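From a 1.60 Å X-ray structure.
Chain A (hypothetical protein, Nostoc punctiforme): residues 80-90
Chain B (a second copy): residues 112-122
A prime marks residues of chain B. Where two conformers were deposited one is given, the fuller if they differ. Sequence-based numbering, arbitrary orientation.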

# COMPACT_ATOMS: atom_id res chain seq x y z
N PHE A 80 1.75 -2.33 5.33
CA PHE A 80 2.94 -3.09 5.74
C PHE A 80 4.21 -2.22 5.59
O PHE A 80 5.06 -2.08 6.50
CB PHE A 80 3.09 -4.40 4.96
CG PHE A 80 4.27 -5.20 5.42
CD1 PHE A 80 4.17 -6.12 6.47
CD2 PHE A 80 5.51 -5.06 4.81
CE1 PHE A 80 5.26 -6.83 6.90
CE2 PHE A 80 6.62 -5.79 5.28
CZ PHE A 80 6.49 -6.67 6.32
N ILE A 81 4.32 -1.59 4.42
CA ILE A 81 5.52 -0.79 4.11
C ILE A 81 5.64 0.38 5.09
O ILE A 81 6.73 0.72 5.62
CB ILE A 81 5.50 -0.38 2.61
CG1 ILE A 81 5.78 -1.62 1.76
CG2 ILE A 81 6.54 0.75 2.30
CD1 ILE A 81 5.48 -1.44 0.31
N ASN A 82 4.50 1.05 5.30
CA ASN A 82 4.54 2.23 6.17
C ASN A 82 4.77 1.86 7.63
O ASN A 82 5.58 2.53 8.31
CB ASN A 82 3.27 3.05 5.98
CG ASN A 82 3.28 3.86 4.72
OD1 ASN A 82 4.33 4.25 4.22
ND2 ASN A 82 2.07 4.15 4.21
N TYR A 83 4.09 0.81 8.12
CA TYR A 83 4.32 0.41 9.49
C TYR A 83 5.77 -0.05 9.67
O TYR A 83 6.37 0.20 10.71
CB TYR A 83 3.34 -0.69 9.94
CG TYR A 83 1.87 -0.30 9.95
CD1 TYR A 83 1.47 0.98 10.26
CD2 TYR A 83 0.90 -1.29 9.73
CE1 TYR A 83 0.10 1.33 10.28
CE2 TYR A 83 -0.47 -0.95 9.74
CZ TYR A 83 -0.84 0.35 10.04
OH TYR A 83 -2.19 0.70 10.07
N ARG A 84 6.30 -0.76 8.69
CA ARG A 84 7.66 -1.27 8.79
C ARG A 84 8.62 -0.08 8.88
O ARG A 84 9.55 -0.06 9.71
CB ARG A 84 7.99 -2.11 7.59
CG ARG A 84 9.41 -2.64 7.67
CD ARG A 84 9.77 -3.57 6.45
NE ARG A 84 9.63 -2.88 5.18
CZ ARG A 84 9.61 -3.49 4.01
NH1 ARG A 84 9.85 -4.79 3.94
NH2 ARG A 84 9.39 -2.80 2.92
N GLY A 85 8.41 0.93 8.04
CA GLY A 85 9.26 2.15 8.11
C GLY A 85 9.20 2.88 9.42
O GLY A 85 10.23 3.26 9.99
N ALA A 86 7.97 3.05 9.93
CA ALA A 86 7.75 3.69 11.23
C ALA A 86 8.43 2.91 12.34
O ALA A 86 9.14 3.47 13.17
CB ALA A 86 6.28 3.82 11.52
N LEU A 87 8.29 1.59 12.32
CA LEU A 87 8.85 0.74 13.38
C LEU A 87 10.38 0.76 13.37
O LEU A 87 11.02 0.69 14.45
CB LEU A 87 8.31 -0.67 13.33
CG LEU A 87 6.91 -0.80 13.84
CD1 LEU A 87 6.26 -2.17 13.38
CD2 LEU A 87 6.91 -0.75 15.45
N ARG A 88 10.99 0.90 12.21
CA ARG A 88 12.45 1.01 12.18
C ARG A 88 12.93 2.14 13.07
O ARG A 88 13.95 2.04 13.75
CB ARG A 88 12.96 1.28 10.80
CG ARG A 88 12.82 0.16 9.86
CD ARG A 88 13.75 0.43 8.72
NE ARG A 88 13.24 0.04 7.43
CZ ARG A 88 12.80 -1.17 7.09
NH1 ARG A 88 12.72 -2.21 7.96
NH2 ARG A 88 12.40 -1.32 5.84
N ARG A 89 12.20 3.26 13.01
CA ARG A 89 12.61 4.50 13.66
C ARG A 89 12.20 4.61 15.13
O ARG A 89 12.55 5.57 15.81
CB ARG A 89 12.02 5.68 12.90
CG ARG A 89 12.38 5.71 11.42
CD ARG A 89 13.89 5.68 11.15
NE ARG A 89 14.19 5.79 9.72
CZ ARG A 89 14.30 6.93 9.04
NH1 ARG A 89 14.12 8.10 9.64
NH2 ARG A 89 14.57 6.92 7.74
N ARG A 90 11.44 3.63 15.60
CA ARG A 90 10.95 3.62 16.99
C ARG A 90 11.34 2.36 17.76
O ARG A 90 11.78 2.46 18.92
CB ARG A 90 9.43 3.70 16.98
CG ARG A 90 8.88 5.00 16.55
CD ARG A 90 9.28 6.05 17.55
NE ARG A 90 8.76 7.39 17.28
CZ ARG A 90 9.41 8.33 16.59
NH1 ARG A 90 10.62 8.10 16.06
NH2 ARG A 90 8.86 9.53 16.44
N ASP B 112 7.35 14.90 7.81
CA ASP B 112 8.57 14.13 7.65
C ASP B 112 8.25 12.67 7.23
O ASP B 112 8.93 12.10 6.37
CB ASP B 112 9.39 14.12 8.93
CG ASP B 112 10.15 15.42 9.21
OD1 ASP B 112 10.21 16.29 8.34
OD2 ASP B 112 10.71 15.48 10.33
N PHE B 113 7.22 12.05 7.82
CA PHE B 113 7.00 10.63 7.56
C PHE B 113 6.61 10.34 6.10
O PHE B 113 7.27 9.55 5.40
CB PHE B 113 5.99 10.03 8.55
CG PHE B 113 5.73 8.59 8.31
CD1 PHE B 113 6.66 7.66 8.68
CD2 PHE B 113 4.60 8.17 7.66
CE1 PHE B 113 6.44 6.29 8.39
CE2 PHE B 113 4.38 6.84 7.39
CZ PHE B 113 5.27 5.89 7.78
N PRO B 114 5.53 10.99 5.59
CA PRO B 114 5.19 10.73 4.18
C PRO B 114 6.33 11.12 3.23
O PRO B 114 6.58 10.44 2.24
CB PRO B 114 3.97 11.61 3.93
CG PRO B 114 3.51 12.05 5.22
CD PRO B 114 4.55 11.88 6.23
N LYS B 115 7.02 12.22 3.50
CA LYS B 115 8.13 12.62 2.64
C LYS B 115 9.17 11.49 2.57
O LYS B 115 9.68 11.11 1.48
CB LYS B 115 8.74 13.92 3.22
CG LYS B 115 9.91 14.42 2.49
CD LYS B 115 10.33 15.82 3.02
CE LYS B 115 9.31 16.88 2.76
N GLU B 116 9.47 10.92 3.74
CA GLU B 116 10.44 9.81 3.82
C GLU B 116 9.97 8.59 3.06
O GLU B 116 10.72 7.94 2.30
CB GLU B 116 10.79 9.41 5.28
CG GLU B 116 11.74 8.28 5.44
CD GLU B 116 13.12 8.44 4.82
OE1 GLU B 116 13.50 9.57 4.49
OE2 GLU B 116 13.76 7.36 4.68
N MSE B 117 8.70 8.23 3.24
CA MSE B 117 8.16 7.02 2.57
C MSE B 117 8.03 7.14 1.04
O MSE B 117 8.19 6.17 0.32
CB MSE B 117 6.85 6.58 3.25
CG MSE B 117 6.98 6.44 4.77
SE MSE B 117 8.47 5.29 5.30
CE MSE B 117 7.97 3.67 4.21
N ILE B 118 7.74 8.35 0.55
CA ILE B 118 7.80 8.65 -0.87
C ILE B 118 9.23 8.43 -1.36
O ILE B 118 9.49 7.79 -2.36
CB ILE B 118 7.33 10.09 -1.16
CG1 ILE B 118 5.83 10.24 -0.94
CG2 ILE B 118 7.83 10.59 -2.56
CD1 ILE B 118 4.94 9.55 -1.95
N ALA B 119 10.21 8.96 -0.62
CA ALA B 119 11.60 8.82 -1.04
C ALA B 119 12.07 7.36 -1.03
O ALA B 119 12.72 6.90 -1.95
CB ALA B 119 12.50 9.64 -0.12
N GLU B 120 11.75 6.63 0.06
CA GLU B 120 12.22 5.25 0.22
C GLU B 120 11.71 4.36 -0.92
O GLU B 120 12.34 3.37 -1.29
CB GLU B 120 11.79 4.68 1.55
CG GLU B 120 12.45 5.29 2.78
CD GLU B 120 12.16 4.58 4.10
OE1 GLU B 120 11.55 3.51 4.08
OE2 GLU B 120 12.64 5.15 5.16
N ASN B 121 10.49 4.65 -1.40
CA ASN B 121 9.84 3.84 -2.42
C ASN B 121 9.89 4.44 -3.83
O ASN B 121 9.17 3.95 -4.73
CB ASN B 121 8.41 3.57 -1.94
CG ASN B 121 8.42 2.68 -0.73
OD1 ASN B 121 8.60 1.44 -0.86
ND2 ASN B 121 8.32 3.27 0.44
N GLN B 122 10.69 5.48 -4.04
CA GLN B 122 10.87 6.07 -5.33
C GLN B 122 9.55 6.43 -5.99
O GLN B 122 9.33 6.25 -7.20
CB GLN B 122 11.73 5.15 -6.22
CG GLN B 122 13.20 5.13 -5.85
CD GLN B 122 13.57 4.40 -4.57
OE1 GLN B 122 13.05 3.30 -4.29
NE2 GLN B 122 14.51 4.99 -3.77
O HOH W 1 11.51 4.87 7.92
O HOH W 2 12.41 2.15 6.27

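Where two helices cross steeply, a residue without a side chain on one can leave room for a bulky side chain from the other, even with the axes well apart, and the contact between these two copies of a Nostoc protein illustrates the principle. The axes, at 114° between their N-to-C directions, approach to 10.8 Å, and the stretches bury 377 Å² without a single direct hydrogen bond across them.

Ile81 opens the contact along chain A. Its CB points toward chain B, and CG2 lies 3.8 Å from CE of Met117′, a selenomethionine, and 3.6 Å from ND2 of Asn121′. That amide is tied back to the last turn of the preceding helix, ND2 of Asn121′ donating to Met117′ O at 2.9 Å. The next residue, Asn82, meets the Phe113′ ring at its edge: Asn82 O is 3.4 Å from Phe113′ CZ. Its OD1, 3.5 Å from Met117′ CG, is buried with no polar partner in the model, whereas its ND2 is hydrogen-bonded elsewhere in the structure.

Gly85 is the pivotal residue. Its CA sits 4.3 Å from Met117′ SE, and an ideal CB here would fall 2.8 Å from that selenium, a clash; the bare backbone makes room for the Met117′ side chain, folded through three m rotamers. Gly85 O also receives a hydrogen bond from water 1, which donates to Glu120′ OE2 as well. The methyl of Ala86 adds an apolar contact, CB to Phe113′ CE1 being 4.0 Å, and the ring edge is turned toward Ala86 N.

Beyond this apolar center, charge takes over. Arg88 NE donates to water 2, which in turn donates to Glu120′ OE1. Exposed Arg89 reaches across directly: NH2 forms a salt bridge with Glu116′ OE2 at 3.2 Å and a longer one with Glu120′ OE2 at 3.7 Å. Glu116′ OE2 and Glu120′ OE2 are 2.5 Å apart, a separation that suggests one of the acid groups is protonated.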